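Local coordinates for PbSGBP-B lipoprotein (Prevotella bryantii B14, PDB 6D2Y), which probably binds polysaccharides at the bacterial surface as a multidomain, beta-sandwich lipoprotein encoded in a polysaccharide utilization locus, at residues A[66-72]-A[91-95]. Numbering follows the deposited sequence.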
ATOM      1  N   LEU A  66      -0.379  -7.821  40.362  1.00 51.43           N
ATOM      2  CA  LEU A  66       0.784  -7.462  41.159  1.00 52.34           C
ATOM      3  C   LEU A  66       0.919  -8.407  42.343  1.00 58.74           C
ATOM      4  O   LEU A  66      -0.076  -8.818  42.946  1.00 64.48           O
ATOM      5  CB  LEU A  66       0.668  -6.020  41.655  1.00 52.12           C
ATOM      6  CG  LEU A  66       1.058  -4.855  40.737  1.00 51.57           C
ATOM      7  CD1 LEU A  66       0.444  -4.957  39.353  1.00 51.37           C
ATOM      8  CD2 LEU A  66       0.651  -3.545  41.379  1.00 49.90           C
ATOM      9  N   VAL A  67       2.159  -8.755  42.676  1.00 56.25           N
ATOM     10  CA  VAL A  67       2.445  -9.644  43.797  1.00 62.77           C
ATOM     11  C   VAL A  67       3.414  -8.906  44.713  1.00 65.38           C
ATOM     12  O   VAL A  67       4.622  -8.865  44.455  1.00 64.38           O
ATOM     13  CB  VAL A  67       3.009 -10.996  43.347  1.00 61.35           C
ATOM     14  CG1 VAL A  67       3.479 -11.803  44.549  1.00 69.84           C
ATOM     15  CG2 VAL A  67       1.952 -11.768  42.573  1.00 57.60           C
ATOM     16  N   GLY A  68       2.883  -8.309  45.774  1.00 71.37           N
ATOM     17  CA  GLY A  68       3.671  -7.574  46.742  1.00 73.93           C
ATOM     18  C   GLY A  68       2.967  -7.554  48.081  1.00 78.14           C
ATOM     19  O   GLY A  68       2.092  -8.389  48.315  1.00 79.77           O
ATOM     20  N   ASP A  69       3.343  -6.642  48.976  1.00 82.27           N
ATOM     21  CA  ASP A  69       2.683  -6.505  50.270  1.00 88.79           C
ATOM     22  C   ASP A  69       2.249  -5.059  50.480  1.00 80.84           C
ATOM     23  O   ASP A  69       2.761  -4.135  49.841  1.00 76.47           O
ATOM     24  CB  ASP A  69       3.582  -6.949  51.448  1.00102.08           C
ATOM     25  CG  ASP A  69       4.003  -8.420  51.370  1.00114.21           C
ATOM     26  OD1 ASP A  69       4.569  -8.917  52.364  1.00118.27           O
ATOM     27  OD2 ASP A  69       3.792  -9.083  50.335  1.00116.87           O
ATOM     28  N   ASN A  70       1.292  -4.880  51.397  1.00 77.82           N
ATOM     29  CA  ASN A  70       0.675  -3.576  51.674  1.00 72.55           C
ATOM     30  C   ASN A  70       0.147  -2.931  50.399  1.00 67.17           C
ATOM     31  O   ASN A  70       0.208  -1.714  50.220  1.00 68.87           O
ATOM     32  CB  ASN A  70       1.643  -2.638  52.396  1.00 72.64           C
ATOM     33  CG  ASN A  70       2.050  -3.158  53.755  1.00 80.56           C
ATOM     34  OD1 ASN A  70       1.373  -4.004  54.334  1.00 91.27           O
ATOM     35  ND2 ASN A  70       3.155  -2.641  54.281  1.00 83.24           N
ATOM     36  N   LEU A  71      -0.406  -3.762  49.513  1.00 66.52           N
ATOM     37  CA  LEU A  71      -0.882  -3.274  48.226  1.00 63.13           C
ATOM     38  C   LEU A  71      -2.150  -2.440  48.348  1.00 66.34           C
ATOM     39  O   LEU A  71      -2.502  -1.729  47.401  1.00 74.99           O
ATOM     40  CB  LEU A  71      -1.114  -4.451  47.276  1.00 60.00           C
ATOM     41  CG  LEU A  71       0.149  -5.153  46.775  1.00 59.52           C
ATOM     42  CD1 LEU A  71      -0.178  -6.101  45.632  1.00 58.45           C
ATOM     43  CD2 LEU A  71       1.197  -4.136  46.348  1.00 56.04           C
ATOM     44  N   LYS A  72      -2.843  -2.497  49.482  1.00 68.47           N
ATOM     45  CA  LYS A  72      -4.029  -1.669  49.647  1.00 68.20           C
ATOM     46  C   LYS A  72      -3.703  -0.259  50.124  1.00 69.33           C
ATOM     47  O   LYS A  72      -4.626   0.538  50.327  1.00 66.98           O
ATOM     48  CB  LYS A  72      -5.013  -2.356  50.596  1.00 73.61           C
ATOM     49  CG  LYS A  72      -5.678  -3.572  49.963  1.00 77.28           C
ATOM     50  CD  LYS A  72      -6.187  -4.566  50.994  1.00 83.20           C
ATOM     51  CE  LYS A  72      -7.510  -4.121  51.593  1.00 89.38           C
ATOM     52  NZ  LYS A  72      -7.320  -3.323  52.834  1.00 95.00           N
ATOM     53  N   ILE A  91      -8.411  -6.051  45.112  1.00 80.00           N
ATOM     54  CA  ILE A  91      -7.131  -5.585  45.642  1.00 75.61           C
ATOM     55  C   ILE A  91      -7.017  -6.122  47.068  1.00 78.73           C
ATOM     56  O   ILE A  91      -7.508  -5.509  48.022  1.00 84.49           O
ATOM     57  CB  ILE A  91      -6.995  -4.060  45.616  1.00 73.06           C
ATOM     58  CG1 ILE A  91      -7.186  -3.527  44.195  1.00 74.57           C
ATOM     59  CG2 ILE A  91      -5.634  -3.646  46.155  1.00 71.86           C
ATOM     60  CD1 ILE A  91      -7.173  -2.019  44.104  1.00 71.45           C
ATOM     61  N   THR A  92      -6.373  -7.275  47.219  1.00 76.02           N
ATOM     62  CA  THR A  92      -5.971  -7.729  48.539  1.00 78.27           C
ATOM     63  C   THR A  92      -4.686  -7.010  48.942  1.00 84.30           C
ATOM     64  O   THR A  92      -4.103  -6.243  48.171  1.00 85.65           O
ATOM     65  CB  THR A  92      -5.782  -9.244  48.562  1.00 77.41           C
ATOM     66  OG1 THR A  92      -4.539  -9.584  47.933  1.00 76.98           O
ATOM     67  CG2 THR A  92      -6.926  -9.938  47.835  1.00 73.90           C
ATOM     68  N   ASP A  93      -4.229  -7.253  50.166  1.00 87.44           N
ATOM     69  CA  ASP A  93      -2.997  -6.610  50.601  1.00 88.41           C
ATOM     70  C   ASP A  93      -1.753  -7.305  50.065  1.00 81.63           C
ATOM     71  O   ASP A  93      -0.641  -6.806  50.274  1.00 77.42           O
ATOM     72  CB  ASP A  93      -2.945  -6.536  52.129  1.00 99.48           C
ATOM     73  CG  ASP A  93      -2.279  -5.264  52.623  1.00104.25           C
ATOM     74  OD1 ASP A  93      -2.698  -4.165  52.188  1.00102.54           O
ATOM     75  OD2 ASP A  93      -1.347  -5.359  53.444  1.00107.90           O
ATOM     76  N   HIS A  94      -1.910  -8.430  49.365  1.00 76.64           N
ATOM     77  CA  HIS A  94      -0.794  -9.110  48.733  1.00 68.37           C
ATOM     78  C   HIS A  94      -0.952  -9.287  47.231  1.00 64.95           C
ATOM     79  O   HIS A  94       0.022  -9.663  46.567  1.00 65.96           O
ATOM     80  CB  HIS A  94      -0.563 -10.485  49.379  1.00 71.30           C
ATOM     81  CG  HIS A  94      -0.280 -10.420  50.846  1.00 81.43           C
ATOM     82  ND1 HIS A  94       0.715  -9.623  51.372  1.00 81.25           N
ATOM     83  CD2 HIS A  94      -0.855 -11.048  51.900  1.00 86.73           C
ATOM     84  CE1 HIS A  94       0.738  -9.760  52.685  1.00 84.86           C
ATOM     85  NE2 HIS A  94      -0.203 -10.620  53.031  1.00 88.50           N
ATOM     86  N   THR A  95      -2.139  -9.042  46.677  1.00 68.20           N
ATOM     87  CA  THR A  95      -2.366  -9.116  45.241  1.00 66.36           C
ATOM     88  C   THR A  95      -3.221  -7.938  44.803  1.00 63.14           C
ATOM     89  O   THR A  95      -4.212  -7.602  45.455  1.00 68.13           O
ATOM     90  CB  THR A  95      -3.062 -10.421  44.830  1.00 69.80           C
ATOM     91  OG1 THR A  95      -4.353 -10.489  45.448  1.00 76.99           O
ATOM     92  CG2 THR A  95      -2.235 -11.635  45.232  1.00 70.19           C
TER
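Asp93 receives two successive backbone NH groups of the opposing segment through two different acceptors: its carbonyl O takes a nearly straight hydrogen bond from Leu71 N (3.1 Å, 178°), while its carboxylate OD1 accepts from Lys72 N at 3.2 Å. Both amides lie at the start of the 3-10 segment that follows the strand, so Asp93 holds this start by backbone and side chain together. Earlier in the chain, Gly68 N donates to His94 O (3.3 Å). CA-H...O contacts from Thr95 CA to Leu66 O (3.3 Å) and from His94 CA to Gly68 O (3.0 Å) add to the pairing. Val67 and Thr95 form an antiparallel non-hydrogen-bonded pair, and a backbone hydrogen bond joins Leu66 to Leu96: this is where strand 95-99 joins strand 63-69 as an edge of the three-stranded antiparallel sheet in the N-terminal beta-sandwich domain, far from the magnesium site. Just ahead of that edge strand the loop is shaped by an ST turn, Thr92 OG1 accepting from His94 N (3.2 Å) and sharing a hydrogen bond with Thr95 OG1 (2.7 Å). Leu71 packs against the loop, its CD1 3.6 Å from Thr95 C, and also touches Leu96. The aliphatic part of Lys72 packs on Ile91, with Lys72 CG 3.8 Å from Ile91 CG2.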